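Side-chain contacts in putrescine aminotransferase (Halomonas elongata DSM 2581, PDB 6GWI), which probably transfers amino groups from amine donors such as putrescine to carbonyl acceptors, using pyridoxal-5'-phosphate as cofactor: residues M127-W132 against P172-I177; N148-S153 against A164-Q169; R181-F186 against P224-G229. All coordinates share one frame; numbering follows the deposited sequence.

Contact 1 (M127-W132 against P172-I177)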
loop_
_atom_site.group_PDB
_atom_site.type_symbol
_atom_site.label_atom_id
_atom_site.label_comp_id
_atom_site.label_asym_id
_atom_site.label_seq_id
_atom_site.Cartn_x
_atom_site.Cartn_y
_atom_site.Cartn_z
ATOM N N MET B 127 3.849 10.069 11.264
ATOM C CA MET B 127 3.113 11.153 11.900
ATOM C C MET B 127 3.460 11.255 13.379
ATOM O O MET B 127 3.657 12.356 13.906
ATOM C CB MET B 127 1.611 10.942 11.733
ATOM C CG MET B 127 1.046 11.425 10.416
ATOM S SD MET B 127 -0.742 11.216 10.392
ATOM C CE MET B 127 -1.138 11.974 8.820
ATOM N N VAL B 128 3.539 10.114 14.065
ATOM C CA VAL B 128 3.818 10.117 15.499
ATOM C C VAL B 128 5.179 10.740 15.774
ATOM O O VAL B 128 5.325 11.603 16.648
ATOM C CB VAL B 128 3.723 8.687 16.059
ATOM C CG1 VAL B 128 4.370 8.586 17.435
ATOM C CG2 VAL B 128 2.270 8.253 16.135
ATOM N N ARG B 129 6.193 10.322 15.020
ATOM C CA ARG B 129 7.555 10.770 15.285
ATOM C C ARG B 129 7.783 12.185 14.779
ATOM O O ARG B 129 8.510 12.956 15.414
ATOM C CB ARG B 129 8.541 9.769 14.671
ATOM C CG ARG B 129 8.660 8.497 15.536
ATOM C CD ARG B 129 9.364 7.299 14.875
ATOM N NE ARG B 129 9.607 6.240 15.864
ATOM C CZ ARG B 129 10.262 5.102 15.635
ATOM N NH1 ARG B 129 10.764 4.835 14.437
ATOM N NH2 ARG B 129 10.421 4.225 16.618
ATOM N N ARG B 130 7.136 12.557 13.675
ATOM C CA ARG B 130 7.158 13.945 13.237
ATOM C C ARG B 130 6.489 14.846 14.266
ATOM O O ARG B 130 6.983 15.942 14.557
ATOM C CB ARG B 130 6.469 14.056 11.878
ATOM C CG ARG B 130 6.339 15.466 11.324
ATOM C CD ARG B 130 7.685 16.134 11.029
ATOM N NE ARG B 130 7.489 17.402 10.324
ATOM C CZ ARG B 130 8.391 18.377 10.240
ATOM N NH1 ARG B 130 9.580 18.251 10.816
ATOM N NH2 ARG B 130 8.099 19.489 9.576
ATOM N N TYR B 131 5.374 14.390 14.839
ATOM C CA TYR B 131 4.655 15.169 15.840
ATOM C C TYR B 131 5.572 15.577 16.985
ATOM O O TYR B 131 5.708 16.763 17.301
ATOM C CB TYR B 131 3.468 14.360 16.368
ATOM C CG TYR B 131 2.788 14.987 17.559
ATOM C CD1 TYR B 131 1.872 16.018 17.399
ATOM C CD2 TYR B 131 3.066 14.548 18.844
ATOM C CE1 TYR B 131 1.253 16.591 18.488
ATOM C CE2 TYR B 131 2.457 15.112 19.932
ATOM C CZ TYR B 131 1.552 16.132 19.752
ATOM O OH TYR B 131 0.944 16.692 20.846
ATOM N N TRP B 132 6.209 14.596 17.625
ATOM C CA TRP B 132 7.024 14.901 18.794
ATOM C C TRP B 132 8.246 15.728 18.423
ATOM O O TRP B 132 8.687 16.564 19.220
ATOM C CB TRP B 132 7.423 13.604 19.500
ATOM C CG TRP B 132 6.263 12.984 20.215
ATOM C CD1 TRP B 132 5.652 11.802 19.917
ATOM C CD2 TRP B 132 5.557 13.531 21.336
ATOM N NE1 TRP B 132 4.613 11.576 20.785
ATOM C CE2 TRP B 132 4.534 12.621 21.666
ATOM C CE3 TRP B 132 5.692 14.700 22.094
ATOM C CZ2 TRP B 132 3.653 12.841 22.725
ATOM C CZ3 TRP B 132 4.815 14.915 23.147
ATOM C CH2 TRP B 132 3.806 13.993 23.449
ATOM N N PRO B 172 16.663 -6.136 9.392
ATOM C CA PRO B 172 16.216 -5.519 10.647
ATOM C C PRO B 172 14.937 -4.692 10.565
ATOM O O PRO B 172 14.590 -4.154 9.513
ATOM C CB PRO B 172 17.408 -4.619 11.034
ATOM C CG PRO B 172 18.155 -4.402 9.775
ATOM C CD PRO B 172 18.008 -5.672 9.008
ATOM N N CYS B 173 14.245 -4.616 11.701
ATOM C CA CYS B 173 13.023 -3.842 11.839
ATOM C C CYS B 173 13.321 -2.343 11.918
ATOM O O CYS B 173 14.467 -1.909 12.066
ATOM C CB CYS B 173 12.263 -4.276 13.092
ATOM S SG CYS B 173 11.440 -5.858 12.939
ATOM N N VAL B 174 12.261 -1.549 11.800
ATOM C CA VAL B 174 12.367 -0.116 12.103
ATOM C C VAL B 174 12.775 0.042 13.564
ATOM O O VAL B 174 12.227 -0.661 14.436
ATOM C CB VAL B 174 11.031 0.597 11.824
ATOM C CG1 VAL B 174 11.121 2.075 12.201
ATOM C CG2 VAL B 174 10.630 0.437 10.362
ATOM N N PRO B 175 13.729 0.913 13.896
ATOM C CA PRO B 175 14.156 1.037 15.295
ATOM C C PRO B 175 13.087 1.642 16.191
ATOM O O PRO B 175 12.162 2.321 15.743
ATOM C CB PRO B 175 15.382 1.958 15.214
ATOM C CG PRO B 175 15.849 1.847 13.805
ATOM C CD PRO B 175 14.604 1.682 12.993
ATOM N N GLY B 176 13.237 1.387 17.489
ATOM C CA GLY B 176 12.441 2.072 18.488
ATOM C C GLY B 176 11.039 1.546 18.698
ATOM O O GLY B 176 10.147 2.327 19.046
ATOM N N ILE B 177 10.819 0.244 18.520
ATOM C CA ILE B 177 9.530 -0.390 18.789
ATOM C C ILE B 177 9.726 -1.406 19.906
ATOM O O ILE B 177 10.550 -2.321 19.775
ATOM C CB ILE B 177 8.953 -1.100 17.554
ATOM C CG1 ILE B 177 9.059 -0.235 16.299
ATOM C CG2 ILE B 177 7.506 -1.515 17.826
ATOM C CD1 ILE B 177 8.373 1.072 16.391
#
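Arg-129 makes this contact almost alone, its guanidinium group meeting the backbone carbonyl of Pro-175. The principal hydrogen bond runs from Arg-129 NH2 to Pro-175 O at 2.7 Å with an N-H...O angle of 156°. It arrives on a lone pair in the carbonyl plane, and the oxygen lies close to the guanidinium plane, so the group presents its edge. A second, weak bond from Arg-129 NH1 reaches the same Pro-175 O at 3.2 Å, forming a fork on one acceptor. The chain is extended from CG to NE, which carries the charge across a backbone separation of 10.5 Å between the CA atoms of Arg-129 and Gly-176.

Apolar contacts come obliquely to the guanidinium: Val-174 CG1 lies 3.6 Å from Arg-129 NH1, and Ile-177 CD1 lies 3.8 Å from Arg-129 NH2. Gly-176, at positive phi (80°), presents no side chain where NH2 enters.

Gly-171 of the second subunit packs on Arg-129, whose NE is held by Gln-141 O, just before strand 142-146. The contact thus joins helix 117-134 to the loop leading into the edge strand 177-180, beside helix 155-160.

Contact 2 (N148-S153 against A164-Q169). With PLP (pyridoxal-5'-phosphate), chain D.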
loop_
_atom_site.group_PDB
_atom_site.type_symbol
_atom_site.label_atom_id
_atom_site.label_comp_id
_atom_site.label_asym_id
_atom_site.label_seq_id
_atom_site.Cartn_x
_atom_site.Cartn_y
_atom_site.Cartn_z
ATOM N N ASN B 148 2.032 -10.586 19.588
ATOM C CA ASN B 148 0.936 -11.185 18.835
ATOM C C ASN B 148 -0.022 -10.144 18.263
ATOM O O ASN B 148 -1.147 -10.478 17.875
ATOM C CB ASN B 148 0.159 -12.193 19.686
ATOM C CG ASN B 148 -0.698 -13.114 18.846
ATOM O OD1 ASN B 148 -0.310 -13.522 17.752
ATOM N ND2 ASN B 148 -1.881 -13.436 19.351
ATOM N N ALA B 149 0.393 -8.883 18.209
ATOM C CA ALA B 149 -0.369 -7.881 17.486
ATOM C C ALA B 149 -0.056 -7.967 15.995
ATOM O O ALA B 149 1.009 -8.435 15.583
ATOM C CB ALA B 149 -0.057 -6.476 17.998
ATOM N N TYR B 150 -0.998 -7.497 15.184
ATOM C CA TYR B 150 -0.799 -7.409 13.745
ATOM C C TYR B 150 -1.119 -5.990 13.303
ATOM O O TYR B 150 -2.215 -5.487 13.570
ATOM C CB TYR B 150 -1.659 -8.420 12.982
ATOM C CG TYR B 150 -1.303 -8.457 11.516
ATOM C CD1 TYR B 150 -0.226 -9.203 11.067
ATOM C CD2 TYR B 150 -2.031 -7.729 10.584
ATOM C CE1 TYR B 150 0.120 -9.230 9.732
ATOM C CE2 TYR B 150 -1.695 -7.753 9.240
ATOM C CZ TYR B 150 -0.614 -8.506 8.822
ATOM O OH TYR B 150 -0.250 -8.551 7.496
ATOM N N HIS B 151 -0.147 -5.340 12.661
ATOM C CA HIS B 151 -0.318 -3.980 12.165
ATOM C C HIS B 151 0.128 -3.849 10.713
ATOM O O HIS B 151 0.444 -2.743 10.270
ATOM C CB HIS B 151 0.439 -2.993 13.055
ATOM C CG HIS B 151 -0.045 -2.974 14.472
ATOM N ND1 HIS B 151 -1.314 -2.561 14.819
ATOM C CD2 HIS B 151 0.562 -3.333 15.628
ATOM C CE1 HIS B 151 -1.465 -2.660 16.128
ATOM N NE2 HIS B 151 -0.342 -3.128 16.642
ATOM N N GLY B 152 0.174 -4.950 9.974
ATOM C CA GLY B 152 0.444 -4.920 8.552
ATOM C C GLY B 152 1.762 -5.584 8.203
ATOM O O GLY B 152 2.425 -6.213 9.034
ATOM N N SER B 153 2.143 -5.424 6.931
ATOM C CA SER B 153 3.238 -6.191 6.354
ATOM C C SER B 153 4.267 -5.333 5.629
ATOM O O SER B 153 5.172 -5.882 4.988
ATOM C CB SER B 153 2.685 -7.251 5.396
ATOM O OG SER B 153 3.689 -8.175 5.038
ATOM N N ALA B 164 6.456 -13.042 15.854
ATOM C CA ALA B 164 7.842 -13.488 15.755
ATOM C C ALA B 164 8.191 -14.046 14.380
ATOM O O ALA B 164 9.285 -13.732 13.880
ATOM C CB ALA B 164 8.134 -14.524 16.849
ATOM N N PRO B 165 7.353 -14.856 13.726
ATOM C CA PRO B 165 7.724 -15.343 12.383
ATOM C C PRO B 165 7.876 -14.230 11.357
ATOM O O PRO B 165 8.673 -14.374 10.420
ATOM C CB PRO B 165 6.581 -16.306 12.019
ATOM C CG PRO B 165 5.887 -16.617 13.312
ATOM C CD PRO B 165 6.078 -15.428 14.200
ATOM N N MET B 166 7.139 -13.123 11.499
ATOM C CA MET B 166 7.344 -11.977 10.619
ATOM C C MET B 166 8.650 -11.265 10.960
ATOM O O MET B 166 9.438 -10.925 10.069
ATOM C CB MET B 166 6.171 -11.001 10.731
ATOM C CG MET B 166 4.840 -11.521 10.217
ATOM S SD MET B 166 3.569 -10.239 10.225
ATOM C CE MET B 166 4.056 -9.264 8.806
ATOM N N HIS B 167 8.890 -11.020 12.254
ATOM C CA HIS B 167 10.127 -10.366 12.666
ATOM C C HIS B 167 11.349 -11.143 12.196
ATOM O O HIS B 167 12.407 -10.553 11.958
ATOM C CB HIS B 167 10.162 -10.213 14.190
ATOM C CG HIS B 167 9.143 -9.257 14.730
ATOM N ND1 HIS B 167 8.741 -9.263 16.048
ATOM C CD2 HIS B 167 8.450 -8.261 14.130
ATOM C CE1 HIS B 167 7.840 -8.315 16.236
ATOM N NE2 HIS B 167 7.645 -7.692 15.087
ATOM N N ALA B 168 11.221 -12.458 12.049
ATOM C CA ALA B 168 12.355 -13.300 11.692
ATOM C C ALA B 168 12.665 -13.293 10.199
ATOM O O ALA B 168 13.598 -13.987 9.777
ATOM C CB ALA B 168 12.100 -14.736 12.164
ATOM N N GLN B 169 11.937 -12.520 9.394
ATOM C CA GLN B 169 12.087 -12.557 7.943
ATOM C C GLN B 169 12.157 -11.144 7.389
ATOM O O GLN B 169 11.184 -10.387 7.477
ATOM C CB GLN B 169 10.930 -13.329 7.292
ATOM C CG GLN B 169 10.861 -14.802 7.694
ATOM C CD GLN B 169 9.793 -15.579 6.940
ATOM O OE1 GLN B 169 8.931 -14.996 6.291
ATOM N NE2 GLN B 169 9.862 -16.904 7.009
HETATM N N1 PLP D . -3.839 -3.683 10.969
HETATM C C2 PLP D . -4.692 -4.706 11.323
HETATM C C2A PLP D . -5.294 -4.733 12.702
HETATM C C3 PLP D . -4.995 -5.706 10.402
HETATM O O3 PLP D . -5.846 -6.713 10.774
HETATM C C4 PLP D . -4.451 -5.683 9.113
HETATM C C4A PLP D . -5.250 -6.321 8.006
HETATM C C5 PLP D . -3.580 -4.642 8.777
HETATM C C6 PLP D . -3.283 -3.650 9.705
HETATM C C5A PLP D . -2.940 -4.560 7.408
HETATM O O4P PLP D . -3.840 -4.108 6.423
HETATM P P PLP D . -3.473 -4.369 4.877
HETATM O O1P PLP D . -2.154 -3.706 4.559
HETATM O O2P PLP D . -4.577 -3.814 4.008
HETATM O O3P PLP D . -3.355 -5.853 4.648
#
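The CA atoms of Ser-153 and Met-166 are 8.3 Å apart, the nearest backbone approach between the 148-153 loop and the short helix 164-167, so side chains must bridge the gap. Met-166 does most of this. Its chain runs out extended and then bends at the thioether (chi3 75°), which turns CE toward the loop backbone and leaves SD beside Tyr-150. Met-166 SD lies 3.6 Å from Tyr-150 CE1 and 4.9 Å from the ring centroid, 74° off the ring normal: a Met-aromatic contact made at the ring edge. The methyl, Met-166 CE, rests 3.5 Å from Gly-152 O and 3.9 Å from Ser-153 OG.

The opposite edge of the same ring serves the cofactor. Tyr-150 CE2 sits 3.4 Å from PLP C4, above the pyridine plane, and the two rings are nearly perpendicular, which makes an edge-to-face stack. Here the loop after strand 142-146 lines the cofactor pocket of a class-III aminotransferase, a member of the PLP-dependent fold-type I group. Gly-152 runs close beside the cofactor, its CA 3.6 Å from PLP C5A; at its positive phi (114°) a CB would press against the carbonyl O of His-151. Its N lies over one face of the tyrosine ring, 3.4 Å above the plane and offset toward the rim.

His-151 ND1 is hydrogen-bonded to Asp-256, another residue of the pocket. Ser-153 OG is hydrogen-bonded to Gly-317 N of the second subunit, while Met-158 of helix 155-160 packs against Met-166.

Contact 3 (R181-F186 against P224-G229)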
loop_
_atom_site.group_PDB
_atom_site.type_symbol
_atom_site.label_atom_id
_atom_site.label_comp_id
_atom_site.label_asym_id
_atom_site.label_seq_id
_atom_site.Cartn_x
_atom_site.Cartn_y
_atom_site.Cartn_z
ATOM N N ARG B 181 3.140 -7.661 26.806
ATOM C CA ARG B 181 2.327 -8.866 26.749
ATOM C C ARG B 181 0.912 -8.547 26.269
ATOM O O ARG B 181 0.424 -7.419 26.386
ATOM C CB ARG B 181 2.277 -9.527 28.125
ATOM C CG ARG B 181 1.598 -8.667 29.182
ATOM C CD ARG B 181 1.763 -9.254 30.574
ATOM N NE ARG B 181 1.253 -10.616 30.673
ATOM C CZ ARG B 181 1.351 -11.370 31.764
ATOM N NH1 ARG B 181 1.943 -10.893 32.849
ATOM N NH2 ARG B 181 0.859 -12.601 31.768
ATOM N N GLN B 182 0.238 -9.587 25.716
ATOM C CA GLN B 182 -1.092 -9.439 25.143
ATOM C C GLN B 182 -2.164 -9.847 26.148
ATOM O O GLN B 182 -1.962 -10.773 26.938
ATOM C CB GLN B 182 -1.234 -10.297 23.881
ATOM C CG GLN B 182 -0.938 -11.773 24.109
ATOM C CD GLN B 182 -1.345 -12.652 22.940
ATOM O OE1 GLN B 182 -2.110 -12.237 22.067
ATOM N NE2 GLN B 182 -0.852 -13.883 22.933
ATOM N N PRO B 183 -3.336 -9.195 26.136
ATOM C CA PRO B 183 -4.400 -9.560 27.094
ATOM C C PRO B 183 -5.188 -10.799 26.668
ATOM O O PRO B 183 -6.412 -10.775 26.515
ATOM C CB PRO B 183 -5.259 -8.287 27.122
ATOM C CG PRO B 183 -5.117 -7.714 25.747
ATOM C CD PRO B 183 -3.698 -8.017 25.321
ATOM N N TYR B 184 -4.474 -11.915 26.504
ATOM C CA TYR B 184 -5.054 -13.182 26.050
ATOM C C TYR B 184 -5.251 -14.097 27.253
ATOM O O TYR B 184 -4.368 -14.875 27.613
ATOM C CB TYR B 184 -4.143 -13.826 25.010
ATOM C CG TYR B 184 -4.648 -15.120 24.409
ATOM C CD1 TYR B 184 -5.994 -15.466 24.455
ATOM C CD2 TYR B 184 -3.770 -15.992 23.774
ATOM C CE1 TYR B 184 -6.447 -16.646 23.893
ATOM C CE2 TYR B 184 -4.213 -17.169 23.212
ATOM C CZ TYR B 184 -5.548 -17.492 23.274
ATOM O OH TYR B 184 -5.977 -18.669 22.704
ATOM N N TRP B 185 -6.443 -14.040 27.854
ATOM C CA TRP B 185 -6.658 -14.749 29.111
ATOM C C TRP B 185 -6.567 -16.262 28.930
ATOM O O TRP B 185 -5.894 -16.948 29.709
ATOM C CB TRP B 185 -8.014 -14.379 29.716
ATOM C CG TRP B 185 -8.259 -15.076 31.027
ATOM C CD1 TRP B 185 -7.758 -14.722 32.247
ATOM C CD2 TRP B 185 -9.042 -16.258 31.243
ATOM N NE1 TRP B 185 -8.186 -15.604 33.209
ATOM C CE2 TRP B 185 -8.975 -16.557 32.619
ATOM C CE3 TRP B 185 -9.795 -17.091 30.409
ATOM C CZ2 TRP B 185 -9.634 -17.650 33.180
ATOM C CZ3 TRP B 185 -10.449 -18.176 30.968
ATOM C CH2 TRP B 185 -10.363 -18.445 32.340
ATOM N N PHE B 186 -7.253 -16.813 27.925
ATOM C CA PHE B 186 -7.304 -18.265 27.818
ATOM C C PHE B 186 -5.910 -18.847 27.629
ATOM O O PHE B 186 -5.555 -19.854 28.252
ATOM C CB PHE B 186 -8.214 -18.708 26.673
ATOM C CG PHE B 186 -8.449 -20.196 26.643
ATOM C CD1 PHE B 186 -7.545 -21.045 26.022
ATOM C CD2 PHE B 186 -9.563 -20.747 27.256
ATOM C CE1 PHE B 186 -7.755 -22.413 26.006
ATOM C CE2 PHE B 186 -9.778 -22.113 27.241
ATOM C CZ PHE B 186 -8.873 -22.947 26.616
ATOM N N PRO B 224 -8.055 -2.657 19.252
ATOM C CA PRO B 224 -9.035 -2.800 20.346
ATOM C C PRO B 224 -9.313 -4.255 20.676
ATOM O O PRO B 224 -9.342 -4.645 21.850
ATOM C CB PRO B 224 -10.276 -2.080 19.802
ATOM C CG PRO B 224 -9.736 -1.095 18.819
ATOM C CD PRO B 224 -8.555 -1.778 18.178
ATOM N N VAL B 225 -9.499 -5.070 19.642
ATOM C CA VAL B 225 -9.546 -6.522 19.743
ATOM C C VAL B 225 -8.579 -7.069 18.703
ATOM O O VAL B 225 -8.612 -6.645 17.543
ATOM C CB VAL B 225 -10.964 -7.071 19.504
ATOM C CG1 VAL B 225 -10.938 -8.583 19.373
ATOM C CG2 VAL B 225 -11.891 -6.648 20.629
ATOM N N GLN B 226 -7.721 -8.002 19.115
ATOM C CA GLN B 226 -6.735 -8.581 18.209
ATOM C C GLN B 226 -7.418 -9.516 17.215
ATOM O O GLN B 226 -8.118 -10.453 17.613
ATOM C CB GLN B 226 -5.676 -9.334 19.009
ATOM C CG GLN B 226 -4.769 -8.445 19.839
ATOM C CD GLN B 226 -4.084 -9.209 20.956
ATOM O OE1 GLN B 226 -4.546 -9.203 22.098
ATOM N NE2 GLN B 226 -2.986 -9.880 20.632
ATOM N N GLY B 227 -7.210 -9.265 15.923
ATOM C CA GLY B 227 -7.840 -10.052 14.880
ATOM C C GLY B 227 -6.999 -11.215 14.397
ATOM O O GLY B 227 -7.259 -12.369 14.754
ATOM N N ALA B 228 -5.991 -10.919 13.570
ATOM C CA ALA B 228 -5.161 -11.969 12.987
ATOM C C ALA B 228 -4.497 -12.824 14.055
ATOM O O ALA B 228 -4.215 -14.005 13.818
ATOM C CB ALA B 228 -4.100 -11.349 12.074
ATOM N N GLY B 229 -4.234 -12.249 15.228
ATOM C CA GLY B 229 -3.642 -12.995 16.320
ATOM C C GLY B 229 -4.573 -13.987 16.986
ATOM O O GLY B 229 -4.105 -14.782 17.809
#
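Gln-182 and Gln-226 meet through their side-chain amides, next to an inverse gamma turn centred on Pro-183. They join the segment that leaves strand 177-180, ahead of helix 185-188, to the loop after strand 217-222 of the same parallel sheet. Across the contact, Gln-226 NE2 donates to Gln-182 OE1 at 2.9 Å with an N-H...O angle of 146°. The two side chains cross at about a right angle with their amide planes 54° apart, and the donor lies slightly tilted from the Gln-182 carbonyl plane. Gln-182 has CG placed between its backbone N and carbonyl carbon (chi1 56°), and the extended remainder of the chain leads OE1 to the bond. Gln-226 NE2 also lies over the Gln-182 stem, 3.7 Å from Gln-182 CB. The other arm of the Gln-226 amide turns toward the turn proline: Gln-226 OE1 is 3.5 Å from Pro-183 CD, and this buried oxygen finds no hydrogen-bond partner in the model.

In the next shell, the turn itself is closed by a weak bond from Tyr-184 N to Gln-182 O at 2.8 Å. Gln-182 NE2 is held by Glu-188 OE2, which with the bond at OE1 fixes the rotation of the amide. Asn-148 serves both glutamines, its ND2 donating to Gln-182 OE1 and its backbone O taking a weak bond from Gln-226 NE2, while Arg-146 of strand 142-146 packs on Pro-183 and Gln-226. Farther along the 224-229 loop, Gly-227 N is hydrogen-bonded to OE1 of the cofactor-pocket residue Glu-223.

From the N terminus, helix 117-134 opens contact 1, which closes only at the loop before strand 177-180. Contact 2 begins and ends within that span. Contact 3 follows in series: it opens a few residues beyond contact 1 and closes past strand 217-222. Contacts 1 and 2 touch where Cys-173 SG meets His-167 CD2 at 4.0 Å, and both reach the second subunit. Contacts 2 and 3 meet where Tyr-150 CB packs on Ala-228 CB at 3.9 Å. In the fold, contact 1 ties helix 117-134 to the loop entering strand 177-180, contact 2 ties the loop after 142-146 to helix 164-167 at the cofactor, and contact 3 joins the loops leaving 177-180 and 217-222.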